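Local coordinates for protein fuculose-1-phosphate aldolase (Glaciozyma antarctica, PDB 4XXF) that belongs to the class II aldolase and adducin family, with an AraD-like fold, and binds a zinc ion, at residues 24-35 against 245-256. Sequence-based numbering, arbitrary orientation. Where two conformers were deposited one is given.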
# COMPACT_ATOMS: atom_id res chain seq x y z
N GLU A 24 4.42 -28.81 1.01
CA GLU A 24 5.18 -27.63 0.63
C GLU A 24 4.29 -26.63 -0.12
O GLU A 24 4.41 -25.40 0.08
CB GLU A 24 6.40 -28.01 -0.22
CG GLU A 24 7.22 -26.78 -0.63
CD GLU A 24 8.28 -27.07 -1.67
OE1 GLU A 24 8.49 -28.25 -2.04
OE2 GLU A 24 8.91 -26.11 -2.16
N ARG A 25 3.39 -27.13 -0.96
CA ARG A 25 2.54 -26.26 -1.76
C ARG A 25 1.55 -25.52 -0.86
O ARG A 25 1.25 -24.34 -1.10
CB ARG A 25 1.80 -27.07 -2.84
CG ARG A 25 1.35 -26.27 -4.06
CD ARG A 25 2.56 -25.74 -4.82
NE ARG A 25 2.26 -25.29 -6.17
CZ ARG A 25 3.17 -24.72 -6.96
NH1 ARG A 25 4.41 -24.57 -6.52
NH2 ARG A 25 2.84 -24.32 -8.17
N LEU A 26 1.04 -26.19 0.17
CA LEU A 26 0.14 -25.56 1.12
C LEU A 26 0.86 -24.47 1.90
O LEU A 26 0.30 -23.38 2.10
CB LEU A 26 -0.44 -26.60 2.09
CG LEU A 26 -1.47 -26.03 3.07
CD1 LEU A 26 -2.66 -25.46 2.33
CD2 LEU A 26 -1.91 -27.05 4.09
N VAL A 27 2.09 -24.73 2.31
CA VAL A 27 2.88 -23.71 2.98
C VAL A 27 3.14 -22.52 2.04
O VAL A 27 3.00 -21.36 2.46
CB VAL A 27 4.21 -24.30 3.49
CG1 VAL A 27 5.11 -23.19 3.98
CG2 VAL A 27 3.95 -25.29 4.60
N ALA A 28 3.48 -22.79 0.79
CA ALA A 28 3.67 -21.71 -0.18
C ALA A 28 2.39 -20.89 -0.31
O ALA A 28 2.44 -19.66 -0.38
CB ALA A 28 4.08 -22.27 -1.53
N ALA A 29 1.24 -21.55 -0.32
CA ALA A 29 -0.04 -20.85 -0.43
C ALA A 29 -0.29 -19.94 0.78
O ALA A 29 -0.70 -18.79 0.64
CB ALA A 29 -1.18 -21.84 -0.58
N ILE A 30 -0.02 -20.47 1.97
CA ILE A 30 -0.16 -19.70 3.20
C ILE A 30 0.79 -18.50 3.18
O ILE A 30 0.41 -17.37 3.55
CB ILE A 30 0.09 -20.60 4.40
CG1 ILE A 30 -1.03 -21.65 4.50
CG2 ILE A 30 0.19 -19.78 5.66
CD1 ILE A 30 -0.68 -22.88 5.35
N ARG A 31 2.02 -18.72 2.73
CA ARG A 31 2.99 -17.63 2.59
C ARG A 31 2.54 -16.57 1.57
O ARG A 31 2.78 -15.36 1.76
CB ARG A 31 4.37 -18.18 2.21
CG ARG A 31 5.06 -18.91 3.36
CD ARG A 31 5.85 -17.94 4.24
NE ARG A 31 6.61 -18.65 5.26
CZ ARG A 31 7.83 -18.31 5.67
NH1 ARG A 31 8.45 -17.28 5.12
NH2 ARG A 31 8.43 -19.03 6.59
N ILE A 32 1.88 -17.00 0.49
CA ILE A 32 1.33 -16.05 -0.47
C ILE A 32 0.25 -15.20 0.20
O ILE A 32 0.21 -13.98 0.02
CB ILE A 32 0.73 -16.78 -1.71
CG1 ILE A 32 1.85 -17.30 -2.61
CG2 ILE A 32 -0.23 -15.86 -2.48
CD1 ILE A 32 1.41 -18.41 -3.55
N PHE A 33 -0.63 -15.83 0.97
CA PHE A 33 -1.67 -15.07 1.68
C PHE A 33 -1.05 -14.01 2.59
O PHE A 33 -1.51 -12.87 2.59
CB PHE A 33 -2.58 -16.01 2.48
CG PHE A 33 -3.73 -16.57 1.68
CD1 PHE A 33 -3.53 -17.11 0.41
CD2 PHE A 33 -5.02 -16.56 2.19
CE1 PHE A 33 -4.59 -17.64 -0.34
CE2 PHE A 33 -6.08 -17.08 1.46
CZ PHE A 33 -5.87 -17.63 0.19
N ALA A 34 0.02 -14.34 3.29
CA ALA A 34 0.70 -13.34 4.11
C ALA A 34 1.33 -12.26 3.25
O ALA A 34 1.25 -11.07 3.58
CB ALA A 34 1.75 -13.97 4.99
N ASN A 35 1.95 -12.65 2.14
CA ASN A 35 2.63 -11.68 1.29
C ASN A 35 1.66 -10.70 0.62
O ASN A 35 2.01 -9.54 0.38
CB ASN A 35 3.47 -12.41 0.23
CG ASN A 35 4.45 -11.51 -0.45
OD1 ASN A 35 5.39 -11.01 0.17
ND2 ASN A 35 4.26 -11.33 -1.75
N PHE A 245 3.14 -18.53 -7.05
CA PHE A 245 3.99 -19.57 -6.48
C PHE A 245 5.44 -19.43 -6.91
O PHE A 245 6.34 -19.66 -6.10
CB PHE A 245 3.45 -20.96 -6.85
CG PHE A 245 2.21 -21.35 -6.07
CD1 PHE A 245 2.34 -21.94 -4.82
CD2 PHE A 245 0.93 -21.08 -6.56
CE1 PHE A 245 1.21 -22.29 -4.08
CE2 PHE A 245 -0.20 -21.43 -5.82
CZ PHE A 245 -0.05 -22.03 -4.56
N GLN A 246 5.68 -19.03 -8.15
CA GLN A 246 7.06 -18.78 -8.58
C GLN A 246 7.71 -17.72 -7.70
O GLN A 246 8.83 -17.89 -7.22
CB GLN A 246 7.11 -18.32 -10.03
CG GLN A 246 6.65 -19.32 -11.07
CD GLN A 246 6.22 -18.62 -12.34
OE1 GLN A 246 6.72 -17.53 -12.66
NE2 GLN A 246 5.31 -19.22 -13.08
N VAL A 247 6.99 -16.62 -7.48
CA VAL A 247 7.55 -15.50 -6.74
C VAL A 247 7.75 -15.85 -5.27
O VAL A 247 8.81 -15.54 -4.71
CB VAL A 247 6.67 -14.24 -6.88
CG1 VAL A 247 7.13 -13.13 -5.92
CG2 VAL A 247 6.73 -13.72 -8.32
N ILE A 248 6.78 -16.49 -4.63
CA ILE A 248 6.94 -16.72 -3.21
C ILE A 248 8.09 -17.72 -2.94
O ILE A 248 8.78 -17.61 -1.91
CB ILE A 248 5.62 -17.21 -2.54
CG1 ILE A 248 5.64 -16.93 -1.03
CG2 ILE A 248 5.34 -18.67 -2.83
CD1 ILE A 248 5.66 -15.44 -0.66
N GLU A 249 8.30 -18.66 -3.85
CA GLU A 249 9.42 -19.58 -3.71
C GLU A 249 10.75 -18.83 -3.81
O GLU A 249 11.67 -19.07 -3.01
CB GLU A 249 9.34 -20.68 -4.76
CG GLU A 249 10.41 -21.76 -4.63
CD GLU A 249 10.18 -22.92 -5.59
OE1 GLU A 249 11.06 -23.17 -6.43
OE2 GLU A 249 9.11 -23.57 -5.49
N HIS A 250 10.83 -17.91 -4.77
CA HIS A 250 12.03 -17.09 -4.92
C HIS A 250 12.29 -16.25 -3.67
O HIS A 250 13.42 -16.18 -3.19
CB HIS A 250 11.88 -16.19 -6.15
CG HIS A 250 13.01 -15.24 -6.34
ND1 HIS A 250 14.27 -15.63 -6.75
CD2 HIS A 250 13.07 -13.89 -6.19
CE1 HIS A 250 15.05 -14.58 -6.84
NE2 HIS A 250 14.36 -13.51 -6.50
N LEU A 251 11.25 -15.65 -3.11
CA LEU A 251 11.43 -14.73 -1.98
C LEU A 251 11.70 -15.44 -0.65
O LEU A 251 12.52 -14.99 0.14
CB LEU A 251 10.20 -13.84 -1.81
CG LEU A 251 9.88 -12.89 -2.96
CD1 LEU A 251 8.57 -12.17 -2.69
CD2 LEU A 251 11.01 -11.91 -3.21
N GLN A 252 10.97 -16.52 -0.40
CA GLN A 252 10.92 -17.08 0.95
C GLN A 252 11.04 -18.60 1.01
O GLN A 252 10.95 -19.18 2.09
CB GLN A 252 9.63 -16.64 1.66
CG GLN A 252 9.67 -15.17 2.04
CD GLN A 252 8.35 -14.62 2.55
OE1 GLN A 252 7.50 -15.37 3.05
NE2 GLN A 252 8.17 -13.31 2.43
N GLY A 253 11.26 -19.24 -0.14
CA GLY A 253 11.36 -20.69 -0.19
C GLY A 253 12.36 -21.29 0.78
O GLY A 253 12.07 -22.30 1.42
N GLU A 254 13.53 -20.69 0.90
CA GLU A 254 14.54 -21.22 1.81
C GLU A 254 14.02 -21.26 3.25
O GLU A 254 14.33 -22.19 4.00
CB GLU A 254 15.83 -20.40 1.75
CG GLU A 254 16.54 -20.46 0.41
CD GLU A 254 17.89 -19.78 0.44
OE1 GLU A 254 18.36 -19.42 1.54
OE2 GLU A 254 18.48 -19.59 -0.65
N GLU A 255 13.21 -20.27 3.62
CA GLU A 255 12.61 -20.21 4.95
C GLU A 255 11.50 -21.24 5.12
O GLU A 255 11.46 -21.98 6.11
CB GLU A 255 12.00 -18.82 5.23
CG GLU A 255 13.00 -17.67 5.38
CD GLU A 255 12.33 -16.31 5.70
OE1 GLU A 255 11.09 -16.24 5.86
OE2 GLU A 255 13.06 -15.30 5.78
N TYR A 256 10.57 -21.28 4.18
CA TYR A 256 9.34 -22.00 4.46
C TYR A 256 9.45 -23.50 4.19
O TYR A 256 8.62 -24.27 4.66
CB TYR A 256 8.15 -21.36 3.71
CG TYR A 256 8.04 -21.46 2.21
CD1 TYR A 256 7.88 -22.69 1.56
CD2 TYR A 256 7.99 -20.31 1.43
CE1 TYR A 256 7.73 -22.75 0.17
CE2 TYR A 256 7.83 -20.36 0.07
CZ TYR A 256 7.70 -21.57 -0.56
OH TYR A 256 7.55 -21.60 -1.93
O HOH W 1 7.69 -23.92 -3.10
O HOH W 2 6.92 -22.51 -6.95
O HOH W 3 4.87 -14.48 3.42
O HOH W 4 10.38 -17.87 8.33
O HOH W 5 5.59 -11.86 2.92
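R25 bends at its second torsion (chi2 64°), which lays its guanidinium over one face of the F245 ring. R31 also bends there (chi2 -87°), and its chain runs past Y256 toward Q252 and E255. The R25 group lies nearly flat on the ring, with the planes 15° apart. Its CZ sits off-centre, 4.0 Å from the F245 ring centroid, in a cation-pi stack. The opposite face of F245 receives I32, whose CD1 stands over the centre, 3.7 Å from the centroid. A28 CB meets the ring edge. F245 thus sits as a knob in the hole formed by R25, A28, A29 and I32. I248 fills the next hole, with CG2 3.8 Å from I32 CG1.

R31 NH1 is shared by two acceptors, both in the guanidinium plane. It gives a nearly straight bond to Q252 OE1 at 3.0 Å, meeting it from above the carbonyl plane. Its salt bridge reaches the anti side of E255 OE1 at 2.9 Å. With NH1 held by Q252 and E255 and NE by M69 O, the guanidinium is fixed in rotation. E255 also forms a salt bridge with R67. Y256 CB covers one guanidinium face, 3.5 Å from R31 NE.

One water accepts from Y256 OH and donates to E24 and E249. R257 forms a salt bridge with E24 and a long, weak ion pair with E249, and probably offsets part of their like charge. R25 has its stronger polar partner in D191.

Segments 24-35 and 245-256 cross almost at right angles. This is knobs-into-holes packing of the C-terminal helix on a helix that lines the central sheet of the AraD-like aldolase fold.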